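Local coordinates for DyP (Bjerkandera adusta, PDB 3AFV), which probably acts as a peroxidase, with a bound heme b at which dyes and related compounds would be oxidised by hydrogen peroxide, at residues F325-S330 with E358-I363; A65-G70 with F121-D126. All coordinates share one frame; numbering follows the deposited sequence.

Interaction 1. Residues F325-S330 with E358-I363. With HEM (protoporphyrin IX containing Fe), chain B.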
loop_
_atom_site.group_PDB
_atom_site.type_symbol
_atom_site.label_atom_id
_atom_site.label_comp_id
_atom_site.label_asym_id
_atom_site.label_seq_id
_atom_site.Cartn_x
_atom_site.Cartn_y
_atom_site.Cartn_z
ATOM N N PHE A 325 -2.237 14.629 -0.119
ATOM C CA PHE A 325 -1.310 13.520 -0.352
ATOM C C PHE A 325 -1.606 12.282 0.462
ATOM O O PHE A 325 -0.743 11.418 0.598
ATOM C CB PHE A 325 0.121 14.012 -0.152
ATOM C CG PHE A 325 0.379 15.339 -0.803
ATOM C CD1 PHE A 325 0.439 15.432 -2.198
ATOM C CD2 PHE A 325 0.556 16.492 -0.039
ATOM C CE1 PHE A 325 0.662 16.657 -2.830
ATOM C CE2 PHE A 325 0.791 17.732 -0.675
ATOM C CZ PHE A 325 0.838 17.803 -2.064
ATOM N N HIS A 326 -2.823 12.186 0.987
ATOM C CA HIS A 326 -3.244 10.991 1.712
ATOM C C HIS A 326 -3.757 9.943 0.743
ATOM O O HIS A 326 -4.282 10.270 -0.313
ATOM C CB HIS A 326 -4.326 11.320 2.751
ATOM C CG HIS A 326 -3.832 12.181 3.868
ATOM N ND1 HIS A 326 -3.213 11.675 4.993
ATOM C CD2 HIS A 326 -3.823 13.529 4.008
ATOM C CE1 HIS A 326 -2.852 12.677 5.779
ATOM N NE2 HIS A 326 -3.229 13.809 5.212
ATOM N N ALA A 327 -3.624 8.679 1.114
ATOM C CA ALA A 327 -4.109 7.591 0.264
ATOM C C ALA A 327 -4.448 6.408 1.136
ATOM O O ALA A 327 -3.935 6.293 2.246
ATOM C CB ALA A 327 -3.053 7.208 -0.780
ATOM N N MET A 328 -5.335 5.548 0.636
ATOM C CA MET A 328 -5.715 4.315 1.321
ATOM C C MET A 328 -4.806 3.170 0.914
ATOM O O MET A 328 -4.433 3.064 -0.254
ATOM C CB MET A 328 -7.141 3.905 0.934
ATOM C CG MET A 328 -8.226 4.868 1.331
ATOM S SD MET A 328 -8.469 4.941 3.130
ATOM C CE MET A 328 -10.084 5.745 3.159
ATOM N N ARG A 329 -4.506 2.279 1.860
ATOM C CA ARG A 329 -3.716 1.093 1.555
ATOM C C ARG A 329 -4.464 -0.186 1.891
ATOM O O ARG A 329 -5.156 -0.269 2.922
ATOM C CB ARG A 329 -2.380 1.125 2.299
ATOM C CG ARG A 329 -1.416 2.193 1.801
ATOM C CD ARG A 329 -0.225 2.405 2.745
ATOM N NE ARG A 329 -0.700 2.728 4.096
ATOM C CZ ARG A 329 -0.443 2.023 5.196
ATOM N NH1 ARG A 329 0.369 0.966 5.175
ATOM N NH2 ARG A 329 -0.986 2.409 6.348
ATOM N N SER A 330 -4.344 -1.181 1.013
ATOM C CA SER A 330 -4.950 -2.493 1.268
ATOM C C SER A 330 -3.995 -3.602 0.813
ATOM O O SER A 330 -4.321 -4.434 -0.047
ATOM C CB SER A 330 -6.297 -2.593 0.546
ATOM O OG SER A 330 -7.050 -3.688 1.060
ATOM N N GLU A 358 -2.410 0.688 -3.183
ATOM C CA GLU A 358 -2.677 2.033 -2.659
ATOM C C GLU A 358 -3.660 2.737 -3.579
ATOM O O GLU A 358 -3.472 2.757 -4.798
ATOM C CB GLU A 358 -1.378 2.835 -2.551
ATOM C CG GLU A 358 -1.525 4.111 -1.724
ATOM C CD GLU A 358 -0.216 4.737 -1.318
ATOM O OE1 GLU A 358 0.813 4.560 -2.015
ATOM O OE2 GLU A 358 -0.221 5.449 -0.279
ATOM N N TYR A 359 -4.705 3.303 -2.976
ATOM C CA TYR A 359 -5.782 3.983 -3.707
ATOM C C TYR A 359 -5.796 5.480 -3.462
ATOM O O TYR A 359 -5.627 5.941 -2.327
ATOM C CB TYR A 359 -7.151 3.478 -3.262
ATOM C CG TYR A 359 -7.426 2.009 -3.526
ATOM C CD1 TYR A 359 -7.712 1.558 -4.807
ATOM C CD2 TYR A 359 -7.423 1.079 -2.481
ATOM C CE1 TYR A 359 -7.991 0.216 -5.061
ATOM C CE2 TYR A 359 -7.707 -0.270 -2.714
ATOM C CZ TYR A 359 -7.983 -0.696 -4.010
ATOM O OH TYR A 359 -8.274 -2.027 -4.276
ATOM N N GLN A 360 -6.050 6.227 -4.533
ATOM C CA GLN A 360 -6.134 7.686 -4.491
ATOM C C GLN A 360 -6.814 8.134 -5.777
ATOM O O GLN A 360 -6.840 7.388 -6.770
ATOM C CB GLN A 360 -4.729 8.309 -4.393
ATOM C CG GLN A 360 -3.774 7.888 -5.527
ATOM C CD GLN A 360 -3.048 6.589 -5.217
ATOM O OE1 GLN A 360 -2.276 6.525 -4.273
ATOM N NE2 GLN A 360 -3.313 5.529 -6.010
ATOM N N SER A 361 -7.378 9.341 -5.766
ATOM C CA SER A 361 -8.012 9.878 -6.971
ATOM C C SER A 361 -6.978 10.360 -7.978
ATOM O O SER A 361 -7.236 10.313 -9.179
ATOM C CB SER A 361 -8.948 11.024 -6.627
ATOM O OG SER A 361 -8.206 12.056 -6.013
ATOM N N ILE A 362 -5.819 10.812 -7.482
ATOM C CA ILE A 362 -4.758 11.349 -8.330
ATOM C C ILE A 362 -3.478 10.579 -8.014
ATOM O O ILE A 362 -2.881 10.760 -6.958
ATOM C CB ILE A 362 -4.566 12.863 -8.109
ATOM C CG1 ILE A 362 -5.864 13.635 -8.422
ATOM C CG2 ILE A 362 -3.408 13.375 -8.958
ATOM C CD1 ILE A 362 -5.891 15.104 -7.909
ATOM N N ILE A 363 -3.086 9.690 -8.926
ATOM C CA ILE A 363 -1.898 8.852 -8.705
ATOM C C ILE A 363 -0.688 9.701 -8.295
ATOM O O ILE A 363 0.049 9.359 -7.362
ATOM C CB ILE A 363 -1.578 7.983 -9.953
ATOM C CG1 ILE A 363 -2.738 7.013 -10.186
ATOM C CG2 ILE A 363 -0.271 7.213 -9.744
ATOM C CD1 ILE A 363 -2.604 6.145 -11.422
HETATM C CHA HEM B . 2.855 2.698 6.762
HETATM C CHB HEM B . 5.380 -1.279 5.711
HETATM C CHC HEM B . 5.737 0.173 1.095
HETATM C CHD HEM B . 3.180 4.165 2.123
HETATM C C1A HEM B . 3.549 1.528 6.898
HETATM C C2A HEM B . 3.780 0.805 8.130
HETATM C C3A HEM B . 4.465 -0.303 7.827
HETATM C C4A HEM B . 4.689 -0.312 6.404
HETATM C CMA HEM B . 4.999 -1.395 8.764
HETATM C CAA HEM B . 3.332 1.273 9.529
HETATM C CBA HEM B . 1.876 0.891 9.824
HETATM C CGA HEM B . 0.908 1.991 9.470
HETATM O O1A HEM B . 1.195 3.161 9.816
HETATM O O2A HEM B . -0.128 1.686 8.875
HETATM C C1B HEM B . 5.708 -1.247 4.368
HETATM C C2B HEM B . 6.453 -2.260 3.638
HETATM C C3B HEM B . 6.547 -1.862 2.358
HETATM C C4B HEM B . 5.863 -0.584 2.236
HETATM C CMB HEM B . 7.041 -3.551 4.254
HETATM C CAB HEM B . 7.230 -2.573 1.167
HETATM C CBB HEM B . 7.355 -3.913 1.137
HETATM C C1C HEM B . 5.119 1.399 0.987
HETATM C C2C HEM B . 5.118 2.241 -0.188
HETATM C C3C HEM B . 4.418 3.355 0.106
HETATM C C4C HEM B . 3.952 3.245 1.465
HETATM C CMC HEM B . 5.777 1.842 -1.528
HETATM C CAC HEM B . 4.100 4.553 -0.807
HETATM C CBC HEM B . 4.997 5.003 -1.709
HETATM C C1D HEM B . 2.794 4.089 3.432
HETATM C C2D HEM B . 1.888 5.010 4.068
HETATM C C3D HEM B . 1.792 4.561 5.488
HETATM C C4D HEM B . 2.643 3.401 5.604
HETATM C CMD HEM B . 1.137 6.204 3.465
HETATM C CAD HEM B . 0.943 5.253 6.564
HETATM C CBD HEM B . 1.746 6.446 7.090
HETATM C CGD HEM B . 0.962 7.263 8.075
HETATM O O1D HEM B . 1.518 7.577 9.150
HETATM O O2D HEM B . -0.215 7.601 7.803
HETATM N NA HEM B . 4.098 0.805 5.868
HETATM N NB HEM B . 5.384 -0.221 3.477
HETATM N NC HEM B . 4.435 2.074 1.992
HETATM N ND HEM B . 3.208 3.135 4.353
HETATM FE FE HEM B . 4.410 1.513 3.964
HETATM O O HOH W 1 2.691 0.409 3.555
#

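Interaction 2. Residues A65-G70 with F121-D126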
loop_
_atom_site.group_PDB
_atom_site.type_symbol
_atom_site.label_atom_id
_atom_site.label_comp_id
_atom_site.label_asym_id
_atom_site.label_seq_id
_atom_site.Cartn_x
_atom_site.Cartn_y
_atom_site.Cartn_z
ATOM N N ALA A 65 -16.369 -14.713 0.079
ATOM C CA ALA A 65 -15.227 -14.014 -0.515
ATOM C C ALA A 65 -15.717 -12.720 -1.129
ATOM O O ALA A 65 -16.876 -12.622 -1.551
ATOM C CB ALA A 65 -14.548 -14.868 -1.566
ATOM N N PHE A 66 -14.828 -11.736 -1.178
ATOM C CA PHE A 66 -15.132 -10.446 -1.778
ATOM C C PHE A 66 -14.407 -10.339 -3.109
ATOM O O PHE A 66 -13.287 -10.824 -3.239
ATOM C CB PHE A 66 -14.640 -9.325 -0.867
ATOM C CG PHE A 66 -15.114 -9.435 0.570
ATOM C CD1 PHE A 66 -16.439 -9.750 0.874
ATOM C CD2 PHE A 66 -14.237 -9.155 1.611
ATOM C CE1 PHE A 66 -16.873 -9.815 2.208
ATOM C CE2 PHE A 66 -14.661 -9.228 2.953
ATOM C CZ PHE A 66 -15.986 -9.556 3.241
ATOM N N VAL A 67 -15.021 -9.678 -4.082
ATOM C CA VAL A 67 -14.335 -9.436 -5.352
ATOM C C VAL A 67 -14.446 -7.976 -5.771
ATOM O O VAL A 67 -15.517 -7.392 -5.726
ATOM C CB VAL A 67 -14.859 -10.355 -6.505
ATOM C CG1 VAL A 67 -14.015 -10.169 -7.771
ATOM C CG2 VAL A 67 -14.844 -11.811 -6.082
ATOM N N ASN A 68 -13.315 -7.388 -6.162
ATOM C CA ASN A 68 -13.287 -6.080 -6.814
ATOM C C ASN A 68 -12.553 -6.216 -8.150
ATOM O O ASN A 68 -11.880 -7.226 -8.417
ATOM C CB ASN A 68 -12.597 -5.032 -5.929
ATOM C CG ASN A 68 -13.477 -4.474 -4.785
ATOM O OD1 ASN A 68 -13.017 -3.603 -4.054
ATOM N ND2 ASN A 68 -14.711 -4.982 -4.616
ATOM N N LEU A 69 -12.705 -5.201 -8.991
ATOM C CA LEU A 69 -12.212 -5.280 -10.368
ATOM C C LEU A 69 -11.731 -3.931 -10.860
ATOM O O LEU A 69 -12.467 -2.932 -10.800
ATOM C CB LEU A 69 -13.329 -5.816 -11.274
ATOM C CG LEU A 69 -13.151 -5.809 -12.794
ATOM C CD1 LEU A 69 -11.995 -6.702 -13.247
ATOM C CD2 LEU A 69 -14.461 -6.240 -13.451
ATOM N N GLY A 70 -10.489 -3.918 -11.348
ATOM C CA GLY A 70 -9.923 -2.706 -11.932
ATOM C C GLY A 70 -9.417 -2.940 -13.338
ATOM O O GLY A 70 -9.121 -4.075 -13.725
ATOM N N PHE A 121 -8.748 -8.796 -11.215
ATOM C CA PHE A 121 -9.760 -9.143 -10.239
ATOM C C PHE A 121 -9.018 -9.346 -8.926
ATOM O O PHE A 121 -8.016 -10.074 -8.880
ATOM C CB PHE A 121 -10.426 -10.478 -10.590
ATOM C CG PHE A 121 -11.289 -10.451 -11.817
ATOM C CD1 PHE A 121 -12.671 -10.270 -11.703
ATOM C CD2 PHE A 121 -10.749 -10.688 -13.076
ATOM C CE1 PHE A 121 -13.491 -10.275 -12.838
ATOM C CE2 PHE A 121 -11.559 -10.697 -14.217
ATOM C CZ PHE A 121 -12.931 -10.488 -14.099
ATOM N N LEU A 122 -9.480 -8.680 -7.874
ATOM C CA LEU A 122 -8.954 -8.932 -6.539
ATOM C C LEU A 122 -10.006 -9.685 -5.744
ATOM O O LEU A 122 -11.173 -9.276 -5.670
ATOM C CB LEU A 122 -8.472 -7.652 -5.827
ATOM C CG LEU A 122 -9.236 -6.340 -5.864
ATOM C CD1 LEU A 122 -8.799 -5.537 -4.670
ATOM C CD2 LEU A 122 -8.989 -5.545 -7.149
ATOM N N ILE A 123 -9.580 -10.828 -5.210
ATOM C CA ILE A 123 -10.461 -11.730 -4.474
ATOM C C ILE A 123 -9.909 -11.845 -3.065
ATOM O O ILE A 123 -8.726 -12.156 -2.888
ATOM C CB ILE A 123 -10.506 -13.131 -5.121
ATOM C CG1 ILE A 123 -10.792 -13.057 -6.635
ATOM C CG2 ILE A 123 -11.548 -14.033 -4.403
ATOM C CD1 ILE A 123 -9.538 -13.158 -7.533
ATOM N N GLY A 124 -10.742 -11.545 -2.073
ATOM C CA GLY A 124 -10.328 -11.643 -0.682
ATOM C C GLY A 124 -11.192 -12.636 0.059
ATOM O O GLY A 124 -12.407 -12.653 -0.105
ATOM N N SER A 125 -10.559 -13.466 0.872
ATOM C CA SER A 125 -11.298 -14.466 1.643
ATOM C C SER A 125 -10.456 -14.897 2.823
ATOM O O SER A 125 -9.249 -14.741 2.810
ATOM C CB SER A 125 -11.607 -15.679 0.764
ATOM O OG SER A 125 -12.510 -16.566 1.428
ATOM N N ASP A 126 -11.084 -15.457 3.848
ATOM C CA ASP A 126 -10.318 -15.837 5.027
ATOM C C ASP A 126 -9.716 -17.239 4.963
ATOM O O ASP A 126 -8.975 -17.624 5.873
ATOM C CB ASP A 126 -11.137 -15.622 6.315
ATOM C CG ASP A 126 -11.223 -14.154 6.725
ATOM O OD1 ASP A 126 -10.286 -13.364 6.455
ATOM O OD2 ASP A 126 -12.226 -13.776 7.359
#

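Interaction 1. Residues F325-S330 with E358-I363
The Tyr359 ring turns an edge to Ser330, whose CB lies near the ring plane, 4.2 Å from CE2. Beyond that edge both hydroxyls reach the Asp14 carboxylate, Ser330 OG through OD1 and Tyr359 OH through OD2. The second flat group, the Arg329 guanidinium, lays one face on the heme, with pyrrole carbon C3D 3.3 Å from its plane and beneath its centre. A bend at chi3 (-56°) brings the end of the side chain flat onto the macrocycle. There NH2 gives a hydrogen bond to propionate oxygen O2A (2.8 Å, 154° at the hydrogen), while NH1 donates to a water at 2.9 Å that is itself 2.1 Å from the heme iron. Asp171 forms a salt bridge with NH1 and Ser174 O accepts from NH2, so several partners fix the group's rotation. A leucine in place of Arg329 would probably leave the propionate and the iron-bound water without these donors and Asp171 without its charged mate. Glu358 crosses Arg329 with its carboxylate plane turned 78° from the guanidinium; NE and OE2 stay 5.2 Å apart, so no salt bridge forms, and the aliphatic CG atoms do the touching. Extended beyond CG, Glu358 sends OE2 to Ala327 CB (3.4 Å) and OE1 toward the heme carbon CAC. In the backbone, Met328 and Tyr359 form an antiparallel hydrogen-bonded pair, the tighter bond running from Tyr359 N to Met328 O (2.7 Å). Their side chains leave the sheet on one face, those of Arg329 and Glu358 on the heme face. An edge-strand arginine that donates to the iron-bound water and pairs with an aspartate from another part of the chain, across the heme from axial His308, is characteristic of the distal heme pocket of DyP-type peroxidases.

Interaction 2. Residues A65-G70 with F121-D126
Leu69 and Phe121 lie side by side and point the same way, with CD1 of Leu69 centred over one face of the Phe121 ring. That methyl stands 3.8 Å from the ring centroid and only 6° off the normal, a CH-pi contact. Val67 meets the same ring differently, bringing CG1 to its edge 4.2 Å from CD1. With CG1 anti to the backbone N (chi1 -174°), the other methyl, CG2, is turned toward Ile123 CG1. On the opposite face of the sheet Leu122 leans across to Asn68. Its CG sits between the backbone N and carbonyl carbon (chi1 42°) and packs 3.6 Å from Asn68 CB, while CD2 rests on Asn68 O. The Asn68 amide turns back along its own strand, where ND2 donates to Val67 O at 2.8 Å from above the carbonyl plane; Thr50 O also accepts from ND2, and Asp14 N donates to OD1. Two antiparallel hydrogen-bonded pairs, Phe66 with Gly124 and Asn68 with Leu122, join the backbones through four bonds. Helices 34-48 and 128-142 cover the face bearing Val67, Leu69, Phe121 and Ile123. The chemistry thus divides: main-chain bonds set the register, mostly apolar side chains pack on the helix-covered face, and the opposite face mixes Phe66 and Leu122 with the buried amide of Asn68, whose oxygen and nitrogen are both satisfied by main-chain atoms.

Overall arrangement
From the N terminus, strand 23-31 comes first; strands 65-71 and 119-125 follow, and interaction 2 closes the loop of 50 residues between its segments. Strand 146-155 completes that sheet. Only later does the chain reach interaction 1, which closes a shorter loop, with 27 residues between its segments, by pairing strands 328-334 and 353-360. The two are in series, neither nested nor crossed. Each joins the strands second and third along the chain in a four-stranded antiparallel sheet, an outermost strand and its neighbour (order 2-3-1-4), consistent with the paired ferredoxin-like halves of the DyP fold. The halves meet where Tyr359 OH packs 3.6 Å from Leu122 CD1, and Asp14 bonds to residues of both contacts.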